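Local coordinates for protein multisubunit Na+/H+ antiporter, D subunit (Anoxybacillus flavithermus, PDB 6Z16) that forms a membrane subunit of a multisubunit Na+/H+ antiporter and probably helps exchange these ions across the cell membrane, at residues A338-F343 against W371-A376; S360-S365 against N428-E433; T364-L369 against K435-K440. One frame throughout, in Å; residues are numbered along the deposited sequence.

Contact 1 (A338-F343 against W371-A376). With PTY (phosphatidylethanolamine), chain S.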
loop_
_atom_site.group_PDB
_atom_site.type_symbol
_atom_site.label_atom_id
_atom_site.label_comp_id
_atom_site.label_asym_id
_atom_site.label_seq_id
_atom_site.Cartn_x
_atom_site.Cartn_y
_atom_site.Cartn_z
ATOM N N ALA D 338 -35.626 0.833 -59.994
ATOM C CA ALA D 338 -35.520 -0.399 -59.207
ATOM C C ALA D 338 -36.360 -1.528 -59.810
ATOM O O ALA D 338 -35.888 -2.675 -59.930
ATOM C CB ALA D 338 -35.929 -0.133 -57.762
ATOM N N MET D 339 -37.582 -1.198 -60.257
ATOM C CA MET D 339 -38.472 -2.169 -60.895
ATOM C C MET D 339 -37.864 -2.760 -62.161
ATOM O O MET D 339 -37.926 -3.976 -62.385
ATOM C CB MET D 339 -39.782 -1.475 -61.239
ATOM C CG MET D 339 -40.916 -2.345 -61.695
ATOM S SD MET D 339 -42.152 -1.269 -62.426
ATOM C CE MET D 339 -42.466 -0.183 -61.048
ATOM N N LEU D 340 -37.270 -1.909 -62.998
ATOM C CA LEU D 340 -36.736 -2.380 -64.270
ATOM C C LEU D 340 -35.501 -3.241 -64.093
ATOM O O LEU D 340 -35.314 -4.197 -64.856
ATOM C CB LEU D 340 -36.436 -1.206 -65.186
ATOM C CG LEU D 340 -37.708 -0.564 -65.716
ATOM C CD1 LEU D 340 -37.378 0.685 -66.467
ATOM C CD2 LEU D 340 -38.442 -1.546 -66.606
ATOM N N PHE D 341 -34.659 -2.943 -63.095
ATOM C CA PHE D 341 -33.550 -3.861 -62.845
ATOM C C PHE D 341 -34.026 -5.213 -62.332
ATOM O O PHE D 341 -33.434 -6.245 -62.686
ATOM C CB PHE D 341 -32.536 -3.270 -61.878
ATOM C CG PHE D 341 -31.650 -2.254 -62.493
ATOM C CD1 PHE D 341 -30.770 -2.627 -63.485
ATOM C CD2 PHE D 341 -31.634 -0.956 -62.033
ATOM C CE1 PHE D 341 -29.927 -1.716 -64.050
ATOM C CE2 PHE D 341 -30.794 -0.038 -62.590
ATOM C CZ PHE D 341 -29.933 -0.420 -63.601
ATOM N N LEU D 342 -35.100 -5.241 -61.535
ATOM C CA LEU D 342 -35.615 -6.539 -61.099
ATOM C C LEU D 342 -36.217 -7.332 -62.266
ATOM O O LEU D 342 -36.047 -8.562 -62.338
ATOM C CB LEU D 342 -36.623 -6.342 -59.974
ATOM C CG LEU D 342 -36.032 -5.727 -58.705
ATOM C CD1 LEU D 342 -37.083 -5.493 -57.641
ATOM C CD2 LEU D 342 -34.896 -6.566 -58.181
ATOM N N PHE D 343 -36.880 -6.641 -63.208
ATOM C CA PHE D 343 -37.340 -7.285 -64.444
ATOM C C PHE D 343 -36.189 -7.885 -65.244
ATOM O O PHE D 343 -36.289 -9.021 -65.733
ATOM C CB PHE D 343 -38.093 -6.302 -65.341
ATOM C CG PHE D 343 -39.536 -6.148 -65.020
ATOM C CD1 PHE D 343 -40.410 -7.186 -65.274
ATOM C CD2 PHE D 343 -40.041 -4.937 -64.569
ATOM C CE1 PHE D 343 -41.748 -7.053 -65.013
ATOM C CE2 PHE D 343 -41.376 -4.785 -64.318
ATOM C CZ PHE D 343 -42.235 -5.849 -64.537
ATOM N N TRP D 371 -46.617 -8.873 -69.949
ATOM C CA TRP D 371 -47.470 -7.696 -69.900
ATOM C C TRP D 371 -47.123 -6.774 -68.739
ATOM O O TRP D 371 -47.351 -5.561 -68.841
ATOM C CB TRP D 371 -48.939 -8.110 -69.882
ATOM C CG TRP D 371 -49.316 -8.730 -71.188
ATOM C CD1 TRP D 371 -49.534 -10.051 -71.441
ATOM C CD2 TRP D 371 -49.425 -8.061 -72.447
ATOM N NE1 TRP D 371 -49.815 -10.241 -72.768
ATOM C CE2 TRP D 371 -49.748 -9.034 -73.408
ATOM C CE3 TRP D 371 -49.301 -6.729 -72.852
ATOM C CZ2 TRP D 371 -49.945 -8.720 -74.740
ATOM C CZ3 TRP D 371 -49.498 -6.423 -74.171
ATOM C CH2 TRP D 371 -49.818 -7.410 -75.100
ATOM N N ALA D 372 -46.489 -7.299 -67.685
ATOM C CA ALA D 372 -45.955 -6.440 -66.637
ATOM C C ALA D 372 -44.797 -5.593 -67.147
ATOM O O ALA D 372 -44.708 -4.402 -66.827
ATOM C CB ALA D 372 -45.517 -7.291 -65.450
ATOM N N PHE D 373 -43.914 -6.182 -67.963
ATOM C CA PHE D 373 -42.819 -5.410 -68.543
ATOM C C PHE D 373 -43.324 -4.402 -69.562
ATOM O O PHE D 373 -42.741 -3.323 -69.700
ATOM C CB PHE D 373 -41.787 -6.334 -69.191
ATOM C CG PHE D 373 -40.586 -5.607 -69.730
ATOM C CD1 PHE D 373 -39.617 -5.117 -68.871
ATOM C CD2 PHE D 373 -40.432 -5.398 -71.091
ATOM C CE1 PHE D 373 -38.517 -4.443 -69.357
ATOM C CE2 PHE D 373 -39.334 -4.723 -71.580
ATOM C CZ PHE D 373 -38.378 -4.244 -70.709
ATOM N N PHE D 374 -44.406 -4.737 -70.270
ATOM C CA PHE D 374 -45.027 -3.800 -71.202
ATOM C C PHE D 374 -45.573 -2.572 -70.476
ATOM O O PHE D 374 -45.336 -1.428 -70.895
ATOM C CB PHE D 374 -46.128 -4.530 -71.973
ATOM C CG PHE D 374 -46.805 -3.698 -73.021
ATOM C CD1 PHE D 374 -46.170 -3.406 -74.215
ATOM C CD2 PHE D 374 -48.092 -3.236 -72.824
ATOM C CE1 PHE D 374 -46.798 -2.649 -75.179
ATOM C CE2 PHE D 374 -48.723 -2.486 -73.787
ATOM C CZ PHE D 374 -48.074 -2.188 -74.962
ATOM N N ILE D 375 -46.292 -2.791 -69.370
ATOM C CA ILE D 375 -46.798 -1.669 -68.581
ATOM C C ILE D 375 -45.657 -0.891 -67.927
ATOM O O ILE D 375 -45.715 0.342 -67.829
ATOM C CB ILE D 375 -47.828 -2.179 -67.555
ATOM C CG1 ILE D 375 -49.000 -2.827 -68.283
ATOM C CG2 ILE D 375 -48.374 -1.060 -66.685
ATOM C CD1 ILE D 375 -49.737 -1.884 -69.204
ATOM N N ALA D 376 -44.576 -1.578 -67.536
ATOM C CA ALA D 376 -43.421 -0.899 -66.952
ATOM C C ALA D 376 -42.710 -0.014 -67.969
ATOM O O ALA D 376 -42.297 1.105 -67.644
ATOM C CB ALA D 376 -42.452 -1.926 -66.376
HETATM C C1 PTY S . -54.627 -12.099 -71.783
HETATM C C2 PTY S . -53.303 -18.519 -71.159
HETATM C C3 PTY S . -52.302 -17.677 -71.979
HETATM O O4 PTY S . -54.788 -10.725 -71.366
HETATM C C5 PTY S . -53.096 -14.064 -71.556
HETATM C C6 PTY S . -53.341 -12.621 -71.203
HETATM O O7 PTY S . -53.418 -12.524 -69.746
HETATM C C8 PTY S . -52.283 -12.254 -69.083
HETATM O O10 PTY S . -51.214 -12.126 -69.611
HETATM C C11 PTY S . -52.523 -12.116 -67.612
HETATM C C12 PTY S . -51.938 -10.826 -67.059
HETATM C C13 PTY S . -52.514 -9.593 -67.719
HETATM C C14 PTY S . -51.894 -8.291 -67.247
HETATM C C15 PTY S . -52.493 -7.069 -67.920
HETATM C C16 PTY S . -51.577 -5.858 -67.931
HETATM C C17 PTY S . -51.839 -4.843 -66.832
HETATM C C18 PTY S . -52.898 -3.804 -67.176
HETATM C C19 PTY S . -52.884 -2.600 -66.244
HETATM C C20 PTY S . -53.861 -1.498 -66.613
HETATM C C21 PTY S . -53.857 -0.332 -65.636
HETATM C C22 PTY S . -55.056 0.593 -65.772
HETATM C C23 PTY S . -55.363 1.378 -64.506
HETATM C C24 PTY S . -56.532 2.344 -64.625
HETATM C C25 PTY S . -57.890 1.690 -64.836
HETATM C C26 PTY S . -59.019 2.702 -64.976
HETATM C C27 PTY S . -60.387 2.102 -65.272
HETATM C C28 PTY S . -61.464 3.155 -65.479
HETATM C C29 PTY S . -62.853 2.580 -65.601
HETATM C C30 PTY S . -54.420 -9.788 -72.236
HETATM C C31 PTY S . -54.679 -8.412 -71.701
HETATM O O30 PTY S . -53.949 -10.027 -73.311
HETATM C C32 PTY S . -53.416 -7.595 -71.479
HETATM C C33 PTY S . -52.887 -6.965 -72.748
HETATM C C34 PTY S . -53.384 -5.554 -72.997
HETATM C C35 PTY S . -52.701 -4.481 -72.167
HETATM C C36 PTY S . -53.119 -3.076 -72.565
HETATM C C37 PTY S . -52.442 -1.957 -71.790
HETATM C C38 PTY S . -52.840 -0.575 -72.277
HETATM C C39 PTY S . -52.047 0.566 -71.660
HETATM C C40 PTY S . -52.332 0.817 -70.190
HETATM C C41 PTY S . -53.758 1.260 -69.898
HETATM P P1 PTY S . -52.442 -15.585 -73.647
HETATM O O11 PTY S . -53.081 -16.675 -72.676
HETATM O O12 PTY S . -50.927 -15.763 -73.574
HETATM O O13 PTY S . -53.016 -15.670 -75.008
HETATM O O14 PTY S . -52.778 -14.177 -72.957
HETATM N N1 PTY S . -53.129 -18.223 -69.736
#
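F343 of helix 320-351 pushes its ring against A372, F373 and A376 of helix 367-381. The two segments run roughly antiparallel, at 149°, and their axes come no closer than 10.9 Å. Packing is tightest round F343. Its CZ lies 3.7 Å from A372 CB, and its CE2 lies 3.7 Å from A376 CB. F373 CA sits over one ring face, 4.3 Å from the F343 centroid, as a CH-pi contact. The F373 ring turns its edge to the F343 ring in a T-shaped pair, with planes at 74°. F373 CG is anti to its backbone N (chi1 -176°). F373 CD1 lies 4.0 Å from F343 CG. The other end of the contact is looser. M339 SD touches A376 CB at 4.0 Å, and L340 CD2 lies 4.0 Å from F373 CE1. M339 also packs on L453 and S456 of helix 446-461. On the far side of helix 367-381 lies phosphatidylethanolamine, with C33 of one acyl chain over a face of the W371 ring. No hydrogen bond joins the segments, so this membrane-embedded helix pair relies here on aromatic and aliphatic packing alone.

Contact 2 (S360-S365 against N428-E433)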
loop_
_atom_site.group_PDB
_atom_site.type_symbol
_atom_site.label_atom_id
_atom_site.label_comp_id
_atom_site.label_asym_id
_atom_site.label_seq_id
_atom_site.Cartn_x
_atom_site.Cartn_y
_atom_site.Cartn_z
ATOM N N SER D 360 -36.130 -15.144 -78.253
ATOM C CA SER D 360 -37.405 -14.554 -78.631
ATOM C C SER D 360 -38.526 -15.504 -78.242
ATOM O O SER D 360 -38.320 -16.714 -78.131
ATOM C CB SER D 360 -37.459 -14.249 -80.131
ATOM O OG SER D 360 -37.366 -15.439 -80.893
ATOM N N GLY D 361 -39.709 -14.941 -78.032
ATOM C CA GLY D 361 -40.892 -15.746 -77.810
ATOM C C GLY D 361 -41.203 -16.045 -76.359
ATOM O O GLY D 361 -41.428 -17.202 -76.002
ATOM N N LEU D 362 -41.243 -15.015 -75.517
ATOM C CA LEU D 362 -41.491 -15.207 -74.097
ATOM C C LEU D 362 -42.946 -14.997 -73.697
ATOM O O LEU D 362 -43.331 -15.428 -72.607
ATOM C CB LEU D 362 -40.617 -14.263 -73.268
ATOM C CG LEU D 362 -39.091 -14.353 -73.209
ATOM C CD1 LEU D 362 -38.568 -13.149 -72.467
ATOM C CD2 LEU D 362 -38.631 -15.603 -72.521
ATOM N N ILE D 363 -43.748 -14.335 -74.536
ATOM C CA ILE D 363 -45.181 -14.186 -74.283
ATOM C C ILE D 363 -45.887 -15.535 -74.319
ATOM O O ILE D 363 -46.792 -15.794 -73.517
ATOM C CB ILE D 363 -45.779 -13.176 -75.286
ATOM C CG1 ILE D 363 -45.354 -11.762 -74.926
ATOM C CG2 ILE D 363 -47.294 -13.235 -75.354
ATOM C CD1 ILE D 363 -45.881 -11.315 -73.601
ATOM N N THR D 364 -45.441 -16.445 -75.186
ATOM C CA THR D 364 -46.063 -17.761 -75.278
ATOM C C THR D 364 -45.806 -18.639 -74.059
ATOM O O THR D 364 -46.447 -19.685 -73.934
ATOM C CB THR D 364 -45.571 -18.498 -76.521
ATOM O OG1 THR D 364 -44.179 -18.801 -76.378
ATOM C CG2 THR D 364 -45.749 -17.635 -77.739
ATOM N N SER D 365 -44.894 -18.249 -73.171
ATOM C CA SER D 365 -44.589 -19.023 -71.980
ATOM C C SER D 365 -44.634 -18.226 -70.690
ATOM O O SER D 365 -44.779 -18.836 -69.627
ATOM C CB SER D 365 -43.204 -19.668 -72.106
ATOM O OG SER D 365 -43.180 -20.589 -73.177
ATOM N N ASN D 428 -38.267 -7.362 -79.317
ATOM C CA ASN D 428 -37.364 -8.404 -79.775
ATOM C C ASN D 428 -37.280 -9.572 -78.808
ATOM O O ASN D 428 -37.009 -10.698 -79.234
ATOM C CB ASN D 428 -35.974 -7.826 -80.016
ATOM C CG ASN D 428 -35.956 -6.789 -81.109
ATOM O OD1 ASN D 428 -35.697 -5.614 -80.861
ATOM N ND2 ASN D 428 -36.226 -7.217 -82.332
ATOM N N GLY D 429 -37.519 -9.339 -77.519
ATOM C CA GLY D 429 -37.434 -10.405 -76.547
ATOM C C GLY D 429 -38.709 -11.199 -76.383
ATOM O O GLY D 429 -38.690 -12.427 -76.451
ATOM N N PHE D 430 -39.830 -10.511 -76.177
ATOM C CA PHE D 430 -41.066 -11.206 -75.846
ATOM C C PHE D 430 -41.806 -11.696 -77.087
ATOM O O PHE D 430 -42.274 -12.837 -77.115
ATOM C CB PHE D 430 -41.947 -10.296 -74.991
ATOM C CG PHE D 430 -41.411 -10.068 -73.604
ATOM C CD1 PHE D 430 -41.638 -10.990 -72.601
ATOM C CD2 PHE D 430 -40.672 -8.940 -73.305
ATOM C CE1 PHE D 430 -41.136 -10.796 -71.334
ATOM C CE2 PHE D 430 -40.178 -8.734 -72.036
ATOM C CZ PHE D 430 -40.412 -9.661 -71.051
ATOM N N TRP D 431 -41.913 -10.875 -78.125
ATOM C CA TRP D 431 -42.554 -11.314 -79.355
ATOM C C TRP D 431 -41.606 -12.172 -80.189
ATOM O O TRP D 431 -40.432 -12.345 -79.865
ATOM C CB TRP D 431 -43.039 -10.113 -80.162
ATOM C CG TRP D 431 -44.283 -9.491 -79.625
ATOM C CD1 TRP D 431 -45.112 -10.008 -78.681
ATOM C CD2 TRP D 431 -44.840 -8.229 -79.998
ATOM N NE1 TRP D 431 -46.155 -9.153 -78.444
ATOM C CE2 TRP D 431 -46.008 -8.049 -79.239
ATOM C CE3 TRP D 431 -44.462 -7.233 -80.899
ATOM C CZ2 TRP D 431 -46.805 -6.916 -79.356
ATOM C CZ3 TRP D 431 -45.254 -6.108 -81.012
ATOM C CH2 TRP D 431 -46.411 -5.958 -80.245
ATOM N N GLY D 432 -42.131 -12.716 -81.279
ATOM C CA GLY D 432 -41.376 -13.603 -82.144
ATOM C C GLY D 432 -41.650 -15.059 -81.838
ATOM O O GLY D 432 -42.449 -15.411 -80.967
ATOM N N GLU D 433 -40.968 -15.928 -82.576
ATOM C CA GLU D 433 -41.082 -17.352 -82.313
ATOM C C GLU D 433 -40.077 -17.775 -81.243
ATOM O O GLU D 433 -39.153 -17.043 -80.896
ATOM C CB GLU D 433 -40.865 -18.170 -83.584
ATOM C CG GLU D 433 -39.433 -18.167 -84.082
ATOM C CD GLU D 433 -39.232 -19.063 -85.286
ATOM O OE1 GLU D 433 -40.216 -19.683 -85.741
ATOM O OE2 GLU D 433 -38.088 -19.151 -85.774
#
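The backbone N-H groups of G361, L362 and I363 turn toward the carbonyl oxygens of G429, F430 and W431, and the CA atoms of L362 and F430 come within 4.4 Å. The loop before helix 367-381 thus docks on the chain leaving helix 405-429, in the membrane fold that antiporter subunits of this family share with complex I. F430 O takes two bonds. L362 N donates at 2.9 Å with a bent N-H angle of 132°. I363 N donates at 3.3 Å; this bond is weak but nearly straight, at 173°. G361 N has two weak bonds, to G429 O and to W431 O. G361 and G432 both have positive phi. A side chain at either would be jammed against the carbonyl oxygen of the residue before, which calls for glycine.

L362, I363 and F430 carry the apolar contact. The CD1 branch of L362 lies over a face of the F430 ring, 4.0 Å from the centroid, as a CH-pi contact. L362 CB also meets the ring, 3.5 Å from F430 CD1. I363 crosses F430 at about a right angle and sets CG1 3.7 Å from F430 CB.

The modelled bond from S360 OG to E433 O is too short to be trusted. The W431 ring meets the rings of F174 and F181 of a neighbouring subunit, joining this contact to the subunit interface. The W431 ring is also met obliquely by I363, with I363 CG1 4.2 Å from W431 CD1.

Contact 3 (T364-L369 against K435-K440). With PTY (phosphatidylethanolamine), chain S.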
loop_
_atom_site.group_PDB
_atom_site.type_symbol
_atom_site.label_atom_id
_atom_site.label_comp_id
_atom_site.label_asym_id
_atom_site.label_seq_id
_atom_site.Cartn_x
_atom_site.Cartn_y
_atom_site.Cartn_z
ATOM N N THR D 364 -45.441 -16.445 -75.186
ATOM C CA THR D 364 -46.063 -17.761 -75.278
ATOM C C THR D 364 -45.806 -18.639 -74.059
ATOM O O THR D 364 -46.447 -19.685 -73.934
ATOM C CB THR D 364 -45.571 -18.498 -76.521
ATOM O OG1 THR D 364 -44.179 -18.801 -76.378
ATOM C CG2 THR D 364 -45.749 -17.635 -77.739
ATOM N N SER D 365 -44.894 -18.249 -73.171
ATOM C CA SER D 365 -44.589 -19.023 -71.980
ATOM C C SER D 365 -44.634 -18.226 -70.690
ATOM O O SER D 365 -44.779 -18.836 -69.627
ATOM C CB SER D 365 -43.204 -19.668 -72.106
ATOM O OG SER D 365 -43.180 -20.589 -73.177
ATOM N N TYR D 366 -44.513 -16.903 -70.734
ATOM C CA TYR D 366 -44.502 -16.076 -69.525
ATOM C C TYR D 366 -45.365 -14.842 -69.755
ATOM O O TYR D 366 -44.852 -13.732 -69.929
ATOM C CB TYR D 366 -43.068 -15.691 -69.152
ATOM C CG TYR D 366 -42.169 -16.885 -68.922
ATOM C CD1 TYR D 366 -42.167 -17.561 -67.715
ATOM C CD2 TYR D 366 -41.344 -17.351 -69.931
ATOM C CE1 TYR D 366 -41.363 -18.661 -67.520
ATOM C CE2 TYR D 366 -40.544 -18.449 -69.748
ATOM C CZ TYR D 366 -40.553 -19.097 -68.542
ATOM O OH TYR D 366 -39.746 -20.187 -68.359
ATOM N N PRO D 367 -46.697 -14.998 -69.735
ATOM C CA PRO D 367 -47.557 -13.876 -70.140
ATOM C C PRO D 367 -47.649 -12.773 -69.108
ATOM O O PRO D 367 -47.736 -11.595 -69.478
ATOM C CB PRO D 367 -48.918 -14.549 -70.352
ATOM C CG PRO D 367 -48.631 -15.996 -70.462
ATOM C CD PRO D 367 -47.489 -16.222 -69.547
ATOM N N LEU D 368 -47.640 -13.123 -67.820
ATOM C CA LEU D 368 -47.773 -12.114 -66.773
ATOM C C LEU D 368 -46.539 -11.229 -66.702
ATOM O O LEU D 368 -46.655 -10.001 -66.598
ATOM C CB LEU D 368 -48.031 -12.789 -65.429
ATOM C CG LEU D 368 -48.158 -11.850 -64.232
ATOM C CD1 LEU D 368 -49.304 -10.899 -64.432
ATOM C CD2 LEU D 368 -48.350 -12.647 -62.965
ATOM N N LEU D 369 -45.355 -11.841 -66.791
ATOM C CA LEU D 369 -44.101 -11.098 -66.850
ATOM C C LEU D 369 -44.032 -10.218 -68.090
ATOM O O LEU D 369 -43.558 -9.078 -68.021
ATOM C CB LEU D 369 -42.933 -12.081 -66.832
ATOM C CG LEU D 369 -41.512 -11.537 -66.913
ATOM C CD1 LEU D 369 -41.156 -10.737 -65.680
ATOM C CD2 LEU D 369 -40.554 -12.676 -67.123
ATOM N N LYS D 435 -37.033 -19.498 -79.769
ATOM C CA LYS D 435 -35.749 -20.129 -80.076
ATOM C C LYS D 435 -34.725 -20.098 -78.950
ATOM O O LYS D 435 -33.837 -20.957 -78.945
ATOM C CB LYS D 435 -35.110 -19.494 -81.320
ATOM C CG LYS D 435 -34.604 -18.078 -81.121
ATOM C CD LYS D 435 -33.952 -17.533 -82.370
ATOM C CE LYS D 435 -33.360 -16.160 -82.111
ATOM N NZ LYS D 435 -34.412 -15.155 -81.811
ATOM N N GLY D 436 -34.797 -19.180 -77.994
ATOM C CA GLY D 436 -33.615 -18.898 -77.205
ATOM C C GLY D 436 -33.472 -19.592 -75.870
ATOM O O GLY D 436 -32.355 -19.778 -75.383
ATOM N N PHE D 437 -34.585 -19.990 -75.271
ATOM C CA PHE D 437 -34.623 -20.360 -73.868
ATOM C C PHE D 437 -35.256 -21.736 -73.722
ATOM O O PHE D 437 -35.734 -22.335 -74.687
ATOM C CB PHE D 437 -35.372 -19.294 -73.056
ATOM C CG PHE D 437 -36.841 -19.181 -73.380
ATOM C CD1 PHE D 437 -37.278 -18.463 -74.485
ATOM C CD2 PHE D 437 -37.789 -19.726 -72.535
ATOM C CE1 PHE D 437 -38.619 -18.357 -74.775
ATOM C CE2 PHE D 437 -39.133 -19.605 -72.811
ATOM C CZ PHE D 437 -39.545 -18.919 -73.932
ATOM N N GLU D 438 -35.236 -22.243 -72.495
ATOM C CA GLU D 438 -35.827 -23.521 -72.137
ATOM C C GLU D 438 -36.804 -23.268 -71.000
ATOM O O GLU D 438 -36.583 -22.369 -70.184
ATOM C CB GLU D 438 -34.739 -24.532 -71.736
ATOM C CG GLU D 438 -35.221 -25.931 -71.383
ATOM C CD GLU D 438 -35.810 -26.673 -72.561
ATOM O OE1 GLU D 438 -35.406 -26.396 -73.710
ATOM O OE2 GLU D 438 -36.682 -27.537 -72.338
ATOM N N GLN D 439 -37.897 -24.035 -70.971
ATOM C CA GLN D 439 -38.991 -23.784 -70.040
ATOM C C GLN D 439 -38.562 -24.025 -68.599
ATOM O O GLN D 439 -38.204 -25.144 -68.221
ATOM C CB GLN D 439 -40.185 -24.666 -70.388
ATOM C CG GLN D 439 -41.407 -24.416 -69.529
ATOM C CD GLN D 439 -41.994 -23.040 -69.752
ATOM O OE1 GLN D 439 -42.045 -22.553 -70.879
ATOM N NE2 GLN D 439 -42.457 -22.412 -68.678
ATOM N N LYS D 440 -38.601 -22.962 -67.800
ATOM C CA LYS D 440 -38.168 -23.000 -66.412
ATOM C C LYS D 440 -39.171 -22.198 -65.605
ATOM O O LYS D 440 -39.377 -21.014 -65.883
ATOM C CB LYS D 440 -36.752 -22.425 -66.265
ATOM C CG LYS D 440 -36.119 -22.550 -64.878
ATOM C CD LYS D 440 -36.245 -21.281 -64.038
ATOM C CE LYS D 440 -35.373 -20.168 -64.566
ATOM N NZ LYS D 440 -35.478 -18.954 -63.710
HETATM C C1 PTY S . -54.627 -12.099 -71.783
HETATM C C2 PTY S . -53.303 -18.519 -71.159
HETATM C C3 PTY S . -52.302 -17.677 -71.979
HETATM O O4 PTY S . -54.788 -10.725 -71.366
HETATM C C5 PTY S . -53.096 -14.064 -71.556
HETATM C C6 PTY S . -53.341 -12.621 -71.203
HETATM O O7 PTY S . -53.418 -12.524 -69.746
HETATM C C8 PTY S . -52.283 -12.254 -69.083
HETATM O O10 PTY S . -51.214 -12.126 -69.611
HETATM C C11 PTY S . -52.523 -12.116 -67.612
HETATM C C12 PTY S . -51.938 -10.826 -67.059
HETATM C C13 PTY S . -52.514 -9.593 -67.719
HETATM C C14 PTY S . -51.894 -8.291 -67.247
HETATM C C15 PTY S . -52.493 -7.069 -67.920
HETATM C C16 PTY S . -51.577 -5.858 -67.931
HETATM C C17 PTY S . -51.839 -4.843 -66.832
HETATM C C18 PTY S . -52.898 -3.804 -67.176
HETATM C C19 PTY S . -52.884 -2.600 -66.244
HETATM C C20 PTY S . -53.861 -1.498 -66.613
HETATM C C21 PTY S . -53.857 -0.332 -65.636
HETATM C C22 PTY S . -55.056 0.593 -65.772
HETATM C C23 PTY S . -55.363 1.378 -64.506
HETATM C C24 PTY S . -56.532 2.344 -64.625
HETATM C C25 PTY S . -57.890 1.690 -64.836
HETATM C C26 PTY S . -59.019 2.702 -64.976
HETATM C C27 PTY S . -60.387 2.102 -65.272
HETATM C C28 PTY S . -61.464 3.155 -65.479
HETATM C C29 PTY S . -62.853 2.580 -65.601
HETATM C C30 PTY S . -54.420 -9.788 -72.236
HETATM C C31 PTY S . -54.679 -8.412 -71.701
HETATM O O30 PTY S . -53.949 -10.027 -73.311
HETATM C C32 PTY S . -53.416 -7.595 -71.479
HETATM C C33 PTY S . -52.887 -6.965 -72.748
HETATM C C34 PTY S . -53.384 -5.554 -72.997
HETATM C C35 PTY S . -52.701 -4.481 -72.167
HETATM C C36 PTY S . -53.119 -3.076 -72.565
HETATM C C37 PTY S . -52.442 -1.957 -71.790
HETATM C C38 PTY S . -52.840 -0.575 -72.277
HETATM C C39 PTY S . -52.047 0.566 -71.660
HETATM C C40 PTY S . -52.332 0.817 -70.190
HETATM C C41 PTY S . -53.758 1.260 -69.898
HETATM P P1 PTY S . -52.442 -15.585 -73.647
HETATM O O11 PTY S . -53.081 -16.675 -72.676
HETATM O O12 PTY S . -50.927 -15.763 -73.574
HETATM O O13 PTY S . -53.016 -15.670 -75.008
HETATM O O14 PTY S . -52.778 -14.177 -72.957
HETATM N N1 PTY S . -53.129 -18.223 -69.736
#
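Y366 OH donates a hydrogen bond to K440 O at 2.6 Å. The oxygen lies at the edge of the tyrosine ring, close to its plane. The hydroxyl in turn stands above the K440 carbonyl plane, 37° out of it. A second, weak bond runs from S365 OG to Q439 OE1 at 3.2 Å. The Q439 chain is bent at chi2, and its amide plane is 18° from that of the tyrosine ring. The polar end of K440 belongs elsewhere: its NZ bonds to S349 OG.

Y366 is the N-cap residue of helix 367-381, and P367 opens the first turn. The contact therefore ties the start of this transmembrane helix to the loop between helices 405-429 and 446-461.

Apolar contact comes from F437. Its CE2 lies 3.6 Å from Y366 CE2, at the edge of the tyrosine ring. The side chains run past one another in opposing senses, with the rings oblique, planes at 49°. A phenylalanine in place of Y366 would probably keep this ring contact but leave the K440 carbonyl without its hydroxyl partner.

Lipid contact lies on the opposite side of the helix start. P367 CB is 3.4 Å from the ester carbonyl oxygen O10 of phosphatidylethanolamine, and L368 CD1 is 3.7 Å from its C12.

Contacts 2 and 3 have centres about 7 Å apart and share T364 and S365. S360 OG and K435 NZ, 3.1 Å apart, probably form a hydrogen bond between them. L362 CD2 of contact 2 also packs on F437 CE1 of contact 3 at 3.6 Å. Contact 1 lies deeper, with its centre about 16 Å from both others. It joins contact 2 where F373 CD2 meets F430 CE2 at 3.5 Å. It joins contact 3 where F343 CD1 meets L369 CD1 at 3.7 Å. Helix 367-381 serves contacts 1 and 3, and both reach one phosphatidylethanolamine pocket, lined by P367, L368, W371, I375 and I461.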